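Putative transcriptional regulator (Clostridium difficile, PDB 3QI7) is of unknown function but may bind a small ligand, possibly a sugar, as a lipoprotein resembling periplasmic binding proteins. Local coordinates at residues Phe13-Val18 / Leu317-Val322; Asn30-Met35 / Ile59-Leu64; Glu41-Asp46 / Val55-Lys60; Glu87-Val92 / Arg111-Thr116; Pro311-Tyr316 / Ala339-Arg344. All blocks are in the same frame, centred on the assembly; numbering follows the deposited sequence.

In the fold
From the N terminus, strand 13-19 opens contact 1, which closes only when helix 306-324 returns 299 residues later; contacts 2, 3 and 4 all fall within that span. Helix 26-42 and strand 57-63 are joined twice, by contact 2 midway along the helix and by contact 3, the tighter loop, at its C-terminal end. Contact 4 follows in series, pairing strand 88-94 with strand 115-118. Contact 5 opens on helix 306-324 before contact 1 has closed and ends on helix 334-345, so the two cross. Contacts 1 to 4 all reach one sheet, and M35 of contact 2 touches S312, I315 and Y316 of contact 5.

Contact 1 (Phe13-Val18 / Leu317-Val322); sequences FKVAVV and LATEMV
Strand 13-18 packs against helix 317-322 at an axis separation of 9.4 Å, with their N-to-C directions 151° apart, and 222 Å² is buried between them. The contact centres on a CH-pi interaction. F13 and V322 reach toward each other tip to tip, and V322 CG1 stands 3.5 Å from the centroid of the F13 ring, only 4° off the ring normal. Two torsions set this up: F13 CG occupies the crowded position between backbone N and carbonyl carbon (chi1 64°), while V322 CG1 is anti to its own backbone N. V322 CB adds to the cover, lying 3.7 Å from F13 CE2 toward the rim.

Apolar packing continues two residues along the strand. V15 CG1 meets A318 CB at 4.0 Å, and the other branch, V15 CG2, comes to 3.9 Å from T319 OG1, the two side chains crossing at about a right angle. T319 CG2 approaches F13 CZ at 4.1 Å.

The polar end of T319 is engaged elsewhere, its OG1 bonding with Y39 OH and with I315 O of its own helix. Between the two segments the contact is apolar, consistent with dispersion and shape fit, as when a helix covers the face of a central sheet in an alpha/beta domain.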
# COMPACT_ATOMS: atom_id res chain seq x y z
N PHE A 13 24.97 -12.09 -3.83
CA PHE A 13 24.74 -10.74 -3.34
C PHE A 13 23.67 -10.67 -2.27
O PHE A 13 22.94 -11.63 -2.04
CB PHE A 13 24.44 -9.80 -4.52
CG PHE A 13 23.18 -10.12 -5.28
CD1 PHE A 13 23.18 -11.10 -6.28
CD2 PHE A 13 22.00 -9.44 -5.01
CE1 PHE A 13 22.03 -11.39 -7.00
CE2 PHE A 13 20.83 -9.73 -5.72
CZ PHE A 13 20.85 -10.71 -6.73
N LYS A 14 23.62 -9.53 -1.59
CA LYS A 14 22.54 -9.26 -0.62
C LYS A 14 21.66 -8.09 -1.10
O LYS A 14 22.16 -7.11 -1.69
CB LYS A 14 23.11 -8.95 0.77
CG LYS A 14 23.94 -10.07 1.40
CD LYS A 14 24.36 -9.66 2.82
CE LYS A 14 25.22 -10.73 3.51
NZ LYS A 14 26.18 -10.07 4.44
N VAL A 15 20.36 -8.23 -0.90
CA VAL A 15 19.41 -7.14 -1.04
C VAL A 15 19.00 -6.72 0.37
O VAL A 15 18.34 -7.47 1.08
CB VAL A 15 18.18 -7.56 -1.86
CG1 VAL A 15 17.19 -6.39 -1.98
CG2 VAL A 15 18.60 -8.04 -3.27
N ALA A 16 19.44 -5.55 0.79
CA ALA A 16 19.09 -5.07 2.12
C ALA A 16 17.71 -4.43 2.05
O ALA A 16 17.45 -3.68 1.11
CB ALA A 16 20.14 -4.06 2.63
N VAL A 17 16.85 -4.73 3.02
CA VAL A 17 15.51 -4.21 3.07
C VAL A 17 15.25 -3.59 4.44
O VAL A 17 15.28 -4.28 5.46
CB VAL A 17 14.44 -5.31 2.78
CG1 VAL A 17 13.08 -4.70 2.73
CG2 VAL A 17 14.76 -6.02 1.44
N VAL A 18 14.97 -2.29 4.45
CA VAL A 18 14.76 -1.53 5.68
C VAL A 18 13.27 -1.34 5.94
O VAL A 18 12.53 -0.81 5.08
CB VAL A 18 15.44 -0.15 5.57
CG1 VAL A 18 15.26 0.67 6.89
CG2 VAL A 18 16.88 -0.33 5.18
N LEU A 317 12.42 -6.53 -8.13
CA LEU A 317 13.05 -5.64 -9.11
C LEU A 317 14.54 -5.51 -8.83
O LEU A 317 15.36 -5.61 -9.75
CB LEU A 317 12.40 -4.25 -9.04
CG LEU A 317 12.28 -3.36 -10.26
CD1 LEU A 317 11.89 -4.11 -11.55
CD2 LEU A 317 11.25 -2.26 -9.92
N ALA A 318 14.88 -5.25 -7.57
CA ALA A 318 16.29 -5.15 -7.17
C ALA A 318 17.05 -6.41 -7.59
O ALA A 318 18.09 -6.35 -8.22
CB ALA A 318 16.43 -4.91 -5.66
N THR A 319 16.52 -7.58 -7.23
CA THR A 319 17.14 -8.87 -7.61
C THR A 319 17.36 -9.00 -9.13
O THR A 319 18.45 -9.39 -9.60
CB THR A 319 16.29 -10.04 -7.08
OG1 THR A 319 16.21 -9.92 -5.65
CG2 THR A 319 16.90 -11.40 -7.47
N GLU A 320 16.34 -8.66 -9.90
CA GLU A 320 16.42 -8.75 -11.35
C GLU A 320 17.46 -7.78 -11.87
O GLU A 320 18.23 -8.10 -12.80
CB GLU A 320 15.06 -8.43 -11.97
CG GLU A 320 14.99 -8.41 -13.50
CD GLU A 320 14.94 -9.79 -14.13
OE1 GLU A 320 14.65 -10.76 -13.42
OE2 GLU A 320 15.17 -9.88 -15.37
N MSE A 321 17.46 -6.59 -11.29
CA MSE A 321 18.38 -5.54 -11.73
C MSE A 321 19.83 -5.95 -11.47
O MSE A 321 20.70 -5.70 -12.31
CB MSE A 321 18.06 -4.20 -11.02
CG MSE A 321 16.81 -3.52 -11.54
SE MSE A 321 16.31 -1.95 -10.43
CE MSE A 321 17.51 -0.70 -11.39
N VAL A 322 20.09 -6.53 -10.30
CA VAL A 322 21.45 -6.97 -9.97
C VAL A 322 21.84 -8.16 -10.86
O VAL A 322 22.89 -8.14 -11.47
CB VAL A 322 21.63 -7.31 -8.46
CG1 VAL A 322 23.05 -7.83 -8.21
CG2 VAL A 322 21.36 -6.06 -7.58

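Contact 2 (Asn30-Met35 / Ile59-Leu64); sequences NMVEEM and IKHVVL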
# COMPACT_ATOMS: atom_id res chain seq x y z
N ASN A 30 6.67 -8.62 8.15
CA ASN A 30 6.44 -10.01 7.84
C ASN A 30 6.55 -10.36 6.35
O ASN A 30 6.97 -11.47 6.04
CB ASN A 30 5.12 -10.50 8.43
CG ASN A 30 5.19 -10.70 9.95
OD1 ASN A 30 6.26 -10.73 10.55
ND2 ASN A 30 4.02 -10.88 10.58
N MSE A 31 6.20 -9.44 5.44
CA MSE A 31 6.41 -9.71 4.01
C MSE A 31 7.90 -9.86 3.70
O MSE A 31 8.29 -10.81 3.01
CB MSE A 31 5.78 -8.62 3.13
CG MSE A 31 6.16 -8.69 1.62
SE MSE A 31 5.79 -10.43 0.79
CE MSE A 31 3.92 -10.59 1.35
N VAL A 32 8.73 -8.94 4.20
CA VAL A 32 10.18 -9.05 4.05
C VAL A 32 10.71 -10.38 4.60
O VAL A 32 11.54 -11.07 3.97
CB VAL A 32 10.89 -7.84 4.72
CG1 VAL A 32 12.37 -8.00 4.70
CG2 VAL A 32 10.51 -6.52 4.00
N GLU A 33 10.21 -10.79 5.76
CA GLU A 33 10.64 -12.05 6.36
C GLU A 33 10.27 -13.23 5.48
O GLU A 33 11.06 -14.18 5.35
CB GLU A 33 10.07 -12.24 7.78
CG GLU A 33 10.79 -11.39 8.82
CD GLU A 33 12.30 -11.66 8.88
OE1 GLU A 33 12.69 -12.83 9.10
OE2 GLU A 33 13.10 -10.70 8.68
N GLU A 34 9.06 -13.16 4.90
CA GLU A 34 8.58 -14.17 4.00
C GLU A 34 9.45 -14.26 2.76
O GLU A 34 9.84 -15.35 2.33
CB GLU A 34 7.13 -13.89 3.60
CG GLU A 34 6.51 -14.94 2.74
CD GLU A 34 5.00 -14.83 2.68
OE1 GLU A 34 4.34 -15.23 3.66
OE2 GLU A 34 4.48 -14.35 1.64
N MSE A 35 9.82 -13.12 2.21
CA MSE A 35 10.66 -13.12 1.02
C MSE A 35 12.07 -13.64 1.32
O MSE A 35 12.67 -14.33 0.50
CB MSE A 35 10.74 -11.72 0.43
CG MSE A 35 9.38 -11.12 0.02
SE MSE A 35 8.98 -11.55 -1.83
CE MSE A 35 10.31 -10.48 -2.73
N ILE A 59 18.20 -11.83 1.51
CA ILE A 59 17.68 -10.57 1.97
C ILE A 59 18.31 -10.28 3.33
O ILE A 59 18.37 -11.16 4.19
CB ILE A 59 16.15 -10.61 2.08
CG1 ILE A 59 15.54 -10.53 0.67
CG2 ILE A 59 15.64 -9.46 2.95
CD1 ILE A 59 14.10 -11.00 0.58
N LYS A 60 18.83 -9.06 3.48
CA LYS A 60 19.25 -8.59 4.79
C LYS A 60 18.21 -7.63 5.33
O LYS A 60 18.14 -6.45 4.90
CB LYS A 60 20.62 -7.89 4.71
CG LYS A 60 21.18 -7.43 6.08
CD LYS A 60 22.65 -7.04 5.95
CE LYS A 60 23.39 -7.04 7.31
NZ LYS A 60 23.25 -5.71 7.93
N HIS A 61 17.43 -8.11 6.29
CA HIS A 61 16.39 -7.29 6.90
C HIS A 61 16.94 -6.35 7.98
O HIS A 61 17.37 -6.78 9.05
CB HIS A 61 15.29 -8.18 7.47
CG HIS A 61 14.04 -7.44 7.84
ND1 HIS A 61 12.96 -8.07 8.42
CD2 HIS A 61 13.71 -6.14 7.73
CE1 HIS A 61 12.00 -7.18 8.63
NE2 HIS A 61 12.44 -6.00 8.24
N VAL A 62 16.88 -5.06 7.71
CA VAL A 62 17.35 -4.02 8.62
C VAL A 62 16.15 -3.37 9.29
O VAL A 62 15.22 -2.90 8.60
CB VAL A 62 18.12 -2.94 7.84
CG1 VAL A 62 18.60 -1.81 8.78
CG2 VAL A 62 19.29 -3.54 7.06
N VAL A 63 16.15 -3.35 10.63
CA VAL A 63 15.00 -2.88 11.39
C VAL A 63 15.30 -1.52 11.99
O VAL A 63 16.26 -1.35 12.74
CB VAL A 63 14.61 -3.87 12.47
CG1 VAL A 63 13.31 -3.45 13.17
CG2 VAL A 63 14.52 -5.28 11.85
N LEU A 64 14.48 -0.53 11.65
CA LEU A 64 14.66 0.81 12.20
C LEU A 64 14.32 0.83 13.69
O LEU A 64 13.48 0.05 14.16
CB LEU A 64 13.74 1.80 11.47
CG LEU A 64 14.01 2.09 10.00
CD1 LEU A 64 12.71 2.58 9.33
CD2 LEU A 64 15.15 3.10 9.79
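H61 extends from its strand with CG anti to the backbone N (chi1 -167°), which carries the imidazole up to helix 30-35. E33 starts off to one side of the helix but bends at chi2 (-58°), so that its carboxylate turns back to the ring edge. H61 ND1 donates to E33 OE2 over 2.6 Å, and the oxygen lies within the ring plane, using its anti lone pair. The carboxylate and imidazole planes are nearly coplanar. V32, with CG1 anti to its backbone N, places that methyl over the centre of one H61 face, 3.7 Å from the ring centroid, while V63 CG2 lies offset over the opposite face.

H61 NE2 is bonded to T19 OG1, so both ring nitrogens are occupied and the imidazole's rotation is fixed; the carboxylate would be expected to stabilise a protonated ring.

Toward the start of the strand segment, I59 directs CD1 against the helix. This methyl is 3.4 Å from M35 CB, tighter than usual van der Waals contact, whereas the M35 chain folds at chi2 and chi3 away toward helix 306-324. I59 CG2 also touches V32 CG1 at 4.0 Å.

Helix and strand axes run 158° apart, the near-antiparallel packing found in the beta-alpha-beta crossover that here links strands 13-19 and 57-63.

Contact 3 (Glu41-Asp46 / Val55-Lys60); sequences EENKID and VKQTIK
The side-chain amide of N43 is the flat group at the centre of this contact. Over one face lie the K56 methylenes CB and CG, offset to the oxygen end, with K56 CB 3.5 Å from N43 OD1. The edge meets the Q57 backbone and T58 CG2, the latter 3.5 Å from N43 ND2. N43 ND2 donates to Q57 O at 2.8 Å with the acceptor near the amide plane, although the nitrogen itself sits above the plane of that carbonyl. From the other end of the amide, N43 OD1 accepts a weak bond from Q57 N at 3.3 Å. The second pair of flat groups, the E42 carboxylate and the Q57 amide, are turned 60° apart.

N43 CG is anti to the carbonyl carbon (chi1 -72°), which points the amide across to the strand. K56 reaches back the other way, bending at chi4 to give a weak bond from its NZ to N43 O, 2.8 Å long. N43 thus meets segment 55-60 through both side chain and main chain.

E42 OE1 and Q57 OE1 stand 3.3 Å apart as two acceptors; Q57 OE1 is bonded to K323 NZ, which would offset their repulsion. Q57 NE2 is buried here without a partner in the model.

With one firm and one weak bond, the N43 amide pairs with the Q57 backbone much as a neighbouring strand would, in the connection between helix 26-42 and strand 57-63 of a beta-alpha-beta crossover.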
# COMPACT_ATOMS: atom_id res chain seq x y z
N GLU A 41 15.15 -20.79 0.38
CA GLU A 41 14.75 -22.02 -0.31
C GLU A 41 15.30 -22.11 -1.74
O GLU A 41 15.79 -23.16 -2.16
CB GLU A 41 13.24 -22.14 -0.33
CG GLU A 41 12.66 -22.39 1.06
CD GLU A 41 13.20 -23.68 1.66
OE1 GLU A 41 12.91 -24.75 1.08
OE2 GLU A 41 13.92 -23.64 2.68
N GLU A 42 15.19 -21.02 -2.49
CA GLU A 42 15.77 -20.93 -3.83
C GLU A 42 17.26 -21.26 -3.79
O GLU A 42 17.77 -21.95 -4.68
CB GLU A 42 15.61 -19.52 -4.42
CG GLU A 42 14.35 -19.31 -5.26
CD GLU A 42 14.19 -17.84 -5.74
OE1 GLU A 42 15.19 -17.21 -6.15
OE2 GLU A 42 13.05 -17.33 -5.72
N ASN A 43 17.95 -20.76 -2.77
CA ASN A 43 19.38 -20.95 -2.68
C ASN A 43 19.80 -22.40 -2.39
O ASN A 43 20.99 -22.72 -2.46
CB ASN A 43 19.98 -20.02 -1.61
CG ASN A 43 20.01 -18.55 -2.03
OD1 ASN A 43 20.07 -18.20 -3.22
ND2 ASN A 43 20.02 -17.68 -1.04
N LYS A 44 18.84 -23.27 -2.04
CA LYS A 44 19.14 -24.69 -1.81
C LYS A 44 19.26 -25.50 -3.11
O LYS A 44 19.86 -26.57 -3.10
CB LYS A 44 18.09 -25.33 -0.88
CG LYS A 44 18.16 -24.84 0.57
CD LYS A 44 17.04 -25.42 1.42
CE LYS A 44 16.96 -24.76 2.78
NZ LYS A 44 15.78 -25.23 3.57
N ILE A 45 18.67 -25.00 -4.20
CA ILE A 45 18.76 -25.65 -5.51
C ILE A 45 19.95 -25.07 -6.25
O ILE A 45 19.95 -23.89 -6.60
CB ILE A 45 17.50 -25.41 -6.41
CG1 ILE A 45 16.19 -25.42 -5.61
CG2 ILE A 45 17.44 -26.46 -7.52
CD1 ILE A 45 15.96 -26.70 -4.87
N ASP A 46 20.98 -25.90 -6.48
CA ASP A 46 22.24 -25.44 -7.09
C ASP A 46 22.11 -25.03 -8.56
O ASP A 46 22.79 -24.08 -9.00
CB ASP A 46 23.32 -26.53 -6.94
N VAL A 55 23.09 -17.92 -9.51
CA VAL A 55 23.65 -16.92 -8.63
C VAL A 55 22.80 -16.95 -7.34
O VAL A 55 21.62 -17.24 -7.40
CB VAL A 55 23.57 -15.52 -9.26
CG1 VAL A 55 24.21 -14.49 -8.34
CG2 VAL A 55 24.25 -15.51 -10.65
N LYS A 56 23.41 -16.67 -6.20
CA LYS A 56 22.68 -16.71 -4.92
C LYS A 56 22.36 -15.31 -4.42
O LYS A 56 23.19 -14.40 -4.49
CB LYS A 56 23.47 -17.48 -3.86
CG LYS A 56 23.43 -19.02 -4.03
CD LYS A 56 24.41 -19.72 -3.09
CE LYS A 56 24.73 -21.15 -3.56
NZ LYS A 56 23.53 -22.06 -3.55
N GLN A 57 21.13 -15.16 -3.93
CA GLN A 57 20.70 -13.89 -3.36
C GLN A 57 20.05 -14.15 -2.01
O GLN A 57 19.31 -15.13 -1.84
CB GLN A 57 19.70 -13.16 -4.28
CG GLN A 57 19.42 -13.82 -5.64
CD GLN A 57 18.24 -14.77 -5.64
OE1 GLN A 57 17.50 -14.84 -6.62
NE2 GLN A 57 18.05 -15.52 -4.56
N THR A 58 20.31 -13.27 -1.05
CA THR A 58 19.64 -13.30 0.26
C THR A 58 19.15 -11.89 0.61
O THR A 58 19.64 -10.89 0.08
CB THR A 58 20.58 -13.79 1.44
OG1 THR A 58 21.78 -13.02 1.47
CG2 THR A 58 20.93 -15.29 1.36
N ILE A 59 18.20 -11.83 1.51
CA ILE A 59 17.68 -10.57 1.97
C ILE A 59 18.31 -10.28 3.33
O ILE A 59 18.37 -11.16 4.19
CB ILE A 59 16.15 -10.61 2.08
CG1 ILE A 59 15.54 -10.53 0.67
CG2 ILE A 59 15.64 -9.46 2.95
CD1 ILE A 59 14.10 -11.00 0.58
N LYS A 60 18.83 -9.06 3.48
CA LYS A 60 19.25 -8.59 4.79
C LYS A 60 18.21 -7.63 5.33
O LYS A 60 18.14 -6.45 4.90
CB LYS A 60 20.62 -7.89 4.71
CG LYS A 60 21.18 -7.43 6.08
CD LYS A 60 22.65 -7.04 5.95
CE LYS A 60 23.39 -7.04 7.31
NZ LYS A 60 23.25 -5.71 7.93

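Contact 4 (Glu87-Val92 / Arg111-Thr116); sequences EVQAIV and RPEIIT
Bends at chi2 (-85°) and chi3 fold R111 back over its own turn, and E113 starts from the crowded position with CG between backbone N and carbonyl carbon (chi1 83°). Together they bring guanidinium and carboxylate side-on within the type I turn R111 to I114. This turn leads into the second strand of a beta-alpha-beta unit, strand 88-94, helix 101-110 and strand 115-118, whose strands pair in parallel.

Between the two segments two backbone bonds form the ladder, which continues from I91 to I117: I115 N donates to Q89 O at 3.1 Å, nearly straight at 172°, and I91 N to I115 O at 2.8 Å. A90 and I115 put their side chains on one face of the sheet, where their CB atoms are 3.9 Å apart and helix 306-324 covers them. On the face of I91 and T116, I91 CG1 meets I114 CG2 at 3.8 Å, with V107 of helix 101-110 against both isoleucines.

At the entry to the strands, R111 NH2 also gives a weak bond to V88 O, 2.9 Å long, while I114 CD1 lies over one face of the guanidinium. R111 NH1 is taken by A83 O and D85 O, so the group is fixed in its rotation. A water bridges Q89 NE2 and E113 OE2. In the R111-E113 salt bridge that same carboxylate oxygen, met from above its plane, accepts from both R111 NE, at 2.7 Å, and R111 NH2, at 3.1 Å.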
# COMPACT_ATOMS: atom_id res chain seq x y z
N GLU A 87 28.93 -7.30 -0.07
CA GLU A 87 27.97 -8.15 -0.76
C GLU A 87 26.61 -7.47 -0.99
O GLU A 87 25.84 -7.91 -1.85
CB GLU A 87 27.78 -9.46 0.03
CG GLU A 87 29.11 -10.19 0.30
CD GLU A 87 28.89 -11.62 0.78
OE1 GLU A 87 28.13 -11.80 1.74
OE2 GLU A 87 29.47 -12.55 0.17
N VAL A 88 26.31 -6.42 -0.22
CA VAL A 88 25.11 -5.60 -0.41
C VAL A 88 25.19 -4.87 -1.74
O VAL A 88 26.06 -4.00 -1.95
CB VAL A 88 24.89 -4.58 0.75
CG1 VAL A 88 23.69 -3.63 0.46
CG2 VAL A 88 24.64 -5.32 2.07
N GLN A 89 24.28 -5.24 -2.65
CA GLN A 89 24.21 -4.67 -3.98
C GLN A 89 22.93 -3.87 -4.25
O GLN A 89 22.84 -3.20 -5.28
CB GLN A 89 24.37 -5.78 -5.02
CG GLN A 89 25.69 -6.52 -4.93
CD GLN A 89 26.87 -5.63 -5.27
OE1 GLN A 89 26.71 -4.64 -5.97
NE2 GLN A 89 28.06 -5.97 -4.76
N ALA A 90 21.96 -3.91 -3.33
CA ALA A 90 20.80 -3.04 -3.44
C ALA A 90 20.22 -2.76 -2.05
O ALA A 90 20.33 -3.60 -1.14
CB ALA A 90 19.73 -3.67 -4.36
N ILE A 91 19.66 -1.57 -1.90
CA ILE A 91 18.93 -1.21 -0.67
C ILE A 91 17.51 -0.76 -1.00
O ILE A 91 17.31 0.18 -1.76
CB ILE A 91 19.65 -0.09 0.13
CG1 ILE A 91 21.09 -0.50 0.48
CG2 ILE A 91 18.88 0.21 1.42
CD1 ILE A 91 21.93 0.64 1.06
N VAL A 92 16.53 -1.45 -0.40
CA VAL A 92 15.13 -1.11 -0.48
C VAL A 92 14.70 -0.56 0.88
O VAL A 92 14.95 -1.18 1.91
CB VAL A 92 14.27 -2.38 -0.84
CG1 VAL A 92 12.77 -2.07 -0.82
CG2 VAL A 92 14.70 -2.97 -2.20
N ARG A 111 29.24 4.21 -2.24
CA ARG A 111 29.09 3.05 -3.12
C ARG A 111 28.12 3.39 -4.26
O ARG A 111 26.93 3.02 -4.20
CB ARG A 111 28.51 1.86 -2.31
CG ARG A 111 29.40 1.33 -1.16
CD ARG A 111 30.46 0.31 -1.61
NE ARG A 111 29.86 -0.86 -2.26
CZ ARG A 111 29.22 -1.86 -1.65
NH1 ARG A 111 29.06 -1.87 -0.33
NH2 ARG A 111 28.71 -2.86 -2.38
N PRO A 112 28.62 4.05 -5.32
CA PRO A 112 27.78 4.43 -6.46
C PRO A 112 26.99 3.30 -7.12
O PRO A 112 25.93 3.55 -7.70
CB PRO A 112 28.79 5.00 -7.47
CG PRO A 112 29.96 5.40 -6.66
CD PRO A 112 30.02 4.46 -5.50
N GLU A 113 27.48 2.06 -7.01
CA GLU A 113 26.87 0.93 -7.72
C GLU A 113 25.66 0.29 -7.00
O GLU A 113 24.90 -0.46 -7.61
CB GLU A 113 27.93 -0.13 -8.05
CG GLU A 113 28.28 -1.12 -6.91
CD GLU A 113 29.17 -0.54 -5.80
OE1 GLU A 113 29.47 0.67 -5.77
OE2 GLU A 113 29.56 -1.34 -4.93
N ILE A 114 25.50 0.56 -5.70
CA ILE A 114 24.33 0.06 -4.97
C ILE A 114 23.03 0.66 -5.55
O ILE A 114 22.89 1.87 -5.68
CB ILE A 114 24.42 0.35 -3.43
CG1 ILE A 114 25.58 -0.46 -2.83
CG2 ILE A 114 23.11 0.00 -2.72
CD1 ILE A 114 25.64 -0.48 -1.26
N ILE A 115 22.09 -0.22 -5.90
CA ILE A 115 20.80 0.17 -6.44
C ILE A 115 19.90 0.55 -5.28
O ILE A 115 19.67 -0.27 -4.40
CB ILE A 115 20.19 -1.00 -7.18
CG1 ILE A 115 21.07 -1.34 -8.39
CG2 ILE A 115 18.77 -0.69 -7.62
CD1 ILE A 115 20.58 -2.53 -9.16
N THR A 116 19.43 1.79 -5.25
CA THR A 116 18.52 2.24 -4.17
C THR A 116 17.07 2.39 -4.63
O THR A 116 16.80 2.91 -5.71
CB THR A 116 19.03 3.57 -3.57
OG1 THR A 116 19.27 4.51 -4.62
CG2 THR A 116 20.33 3.32 -2.76
O HOH W 1 30.18 -3.69 -5.28

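Contact 5 (Pro311-Tyr316 / Ala339-Arg344); sequences PSLAIY and AFTELR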
# COMPACT_ATOMS: atom_id res chain seq x y z
N PRO A 311 6.92 -3.25 -1.18
CA PRO A 311 8.21 -3.86 -0.82
C PRO A 311 8.49 -5.20 -1.56
O PRO A 311 9.63 -5.44 -1.95
CB PRO A 311 8.11 -4.04 0.71
CG PRO A 311 6.68 -4.07 0.98
CD PRO A 311 6.04 -3.13 -0.00
N SER A 312 7.49 -6.03 -1.76
CA SER A 312 7.71 -7.28 -2.50
C SER A 312 8.10 -7.02 -3.96
O SER A 312 8.97 -7.70 -4.49
CB SER A 312 6.50 -8.21 -2.44
OG SER A 312 6.86 -9.49 -2.91
N LEU A 313 7.43 -6.07 -4.61
CA LEU A 313 7.80 -5.68 -5.98
C LEU A 313 9.21 -5.12 -6.01
O LEU A 313 10.00 -5.44 -6.91
CB LEU A 313 6.81 -4.64 -6.55
CG LEU A 313 7.22 -3.94 -7.86
CD1 LEU A 313 7.34 -4.99 -8.98
CD2 LEU A 313 6.27 -2.81 -8.29
N ALA A 314 9.52 -4.23 -5.06
CA ALA A 314 10.87 -3.61 -5.00
C ALA A 314 11.96 -4.66 -4.81
O ALA A 314 13.03 -4.58 -5.45
CB ALA A 314 10.94 -2.53 -3.88
N ILE A 315 11.72 -5.64 -3.96
CA ILE A 315 12.72 -6.73 -3.77
C ILE A 315 12.96 -7.51 -5.09
O ILE A 315 14.10 -7.76 -5.47
CB ILE A 315 12.31 -7.67 -2.62
CG1 ILE A 315 12.36 -6.90 -1.29
CG2 ILE A 315 13.23 -8.91 -2.57
CD1 ILE A 315 11.50 -7.51 -0.22
N TYR A 316 11.88 -7.90 -5.77
CA TYR A 316 11.97 -8.65 -7.03
C TYR A 316 12.68 -7.84 -8.09
O TYR A 316 13.48 -8.39 -8.87
CB TYR A 316 10.58 -9.05 -7.55
CG TYR A 316 9.91 -10.23 -6.86
CD1 TYR A 316 10.61 -11.40 -6.56
CD2 TYR A 316 8.59 -10.18 -6.54
CE1 TYR A 316 9.97 -12.49 -5.93
CE2 TYR A 316 7.95 -11.24 -5.91
CZ TYR A 316 8.64 -12.40 -5.62
OH TYR A 316 7.96 -13.42 -4.99
N ALA A 339 4.28 -5.39 -17.00
CA ALA A 339 4.59 -6.75 -17.43
C ALA A 339 5.29 -7.54 -16.32
O ALA A 339 4.98 -8.71 -16.09
CB ALA A 339 5.42 -6.75 -18.75
N PHE A 340 6.24 -6.89 -15.63
CA PHE A 340 6.99 -7.51 -14.53
C PHE A 340 6.04 -7.87 -13.39
O PHE A 340 6.16 -8.95 -12.80
CB PHE A 340 8.09 -6.58 -14.05
CG PHE A 340 9.12 -7.22 -13.14
CD1 PHE A 340 10.04 -8.11 -13.63
CD2 PHE A 340 9.17 -6.90 -11.78
CE1 PHE A 340 11.01 -8.70 -12.79
CE2 PHE A 340 10.13 -7.49 -10.92
CZ PHE A 340 11.05 -8.36 -11.43
N THR A 341 5.04 -7.02 -13.13
CA THR A 341 4.02 -7.33 -12.13
C THR A 341 3.18 -8.55 -12.54
O THR A 341 2.90 -9.39 -11.71
CB THR A 341 3.14 -6.09 -11.85
OG1 THR A 341 3.98 -5.06 -11.32
CG2 THR A 341 1.99 -6.39 -10.86
N GLU A 342 2.80 -8.66 -13.81
CA GLU A 342 2.12 -9.88 -14.28
C GLU A 342 3.01 -11.10 -14.08
O GLU A 342 2.57 -12.14 -13.53
CB GLU A 342 1.74 -9.78 -15.74
CG GLU A 342 0.72 -8.71 -16.06
CD GLU A 342 -0.69 -9.11 -15.78
OE1 GLU A 342 -0.94 -10.28 -15.32
OE2 GLU A 342 -1.56 -8.24 -16.05
N LEU A 343 4.26 -10.98 -14.49
CA LEU A 343 5.25 -12.08 -14.37
C LEU A 343 5.39 -12.56 -12.93
O LEU A 343 5.35 -13.76 -12.66
CB LEU A 343 6.62 -11.61 -14.85
CG LEU A 343 7.78 -12.61 -14.88
CD1 LEU A 343 7.40 -13.78 -15.79
CD2 LEU A 343 9.10 -11.95 -15.37
N ARG A 344 5.55 -11.63 -11.99
CA ARG A 344 5.95 -12.03 -10.63
C ARG A 344 4.77 -12.23 -9.69
O ARG A 344 4.92 -12.90 -8.70
CB ARG A 344 6.94 -11.02 -10.03
CG ARG A 344 8.34 -11.03 -10.66
CD ARG A 344 9.25 -12.15 -10.04
NE ARG A 344 10.56 -12.14 -10.67
CZ ARG A 344 10.94 -12.90 -11.69
NH1 ARG A 344 10.13 -13.81 -12.22
NH2 ARG A 344 12.16 -12.73 -12.20
O HOH W 2 13.01 -10.90 -9.47
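L313 is the first residue of segment 311-316 to reach helix 339-344. Its CG is anti to the backbone N, and the CD1 branch meets the edge of the F340 ring in plane, 3.9 Å from F340 CD2. The same methyl lies 4.1 Å from T341 OG1, whose hydrogen bond goes to L337 O within its own helix.

One turn on, Y316 carries the larger share. Its CB touches F340 CE2 at 3.7 Å, and its carbonyl oxygen also faces the edge of that ring, at 3.5 Å from F340 CZ. The tyrosine ring presents a face to R344: a bend at chi2 carries R344 CD to 3.9 Å from the ring centroid, 17° off the normal, a CH-pi contact made by the aliphatic part of the arginine. The guanidinium plane is turned 66° from the ring, so there is no flat stack. R344 CG, anti to the carbonyl carbon, lies over one face of F340, offset toward the rim.

A water donates to Y316 O at 2.6 Å and accepts from R344 NE at 3.0 Å, while Y316 OH is bonded to E38 OE2.

The axes cross at 97°, 11.1 Å apart, so the near-perpendicular helices touch through long side chains: a largely apolar junction whose direct contacts are dispersive and whose polar link is the water bridge.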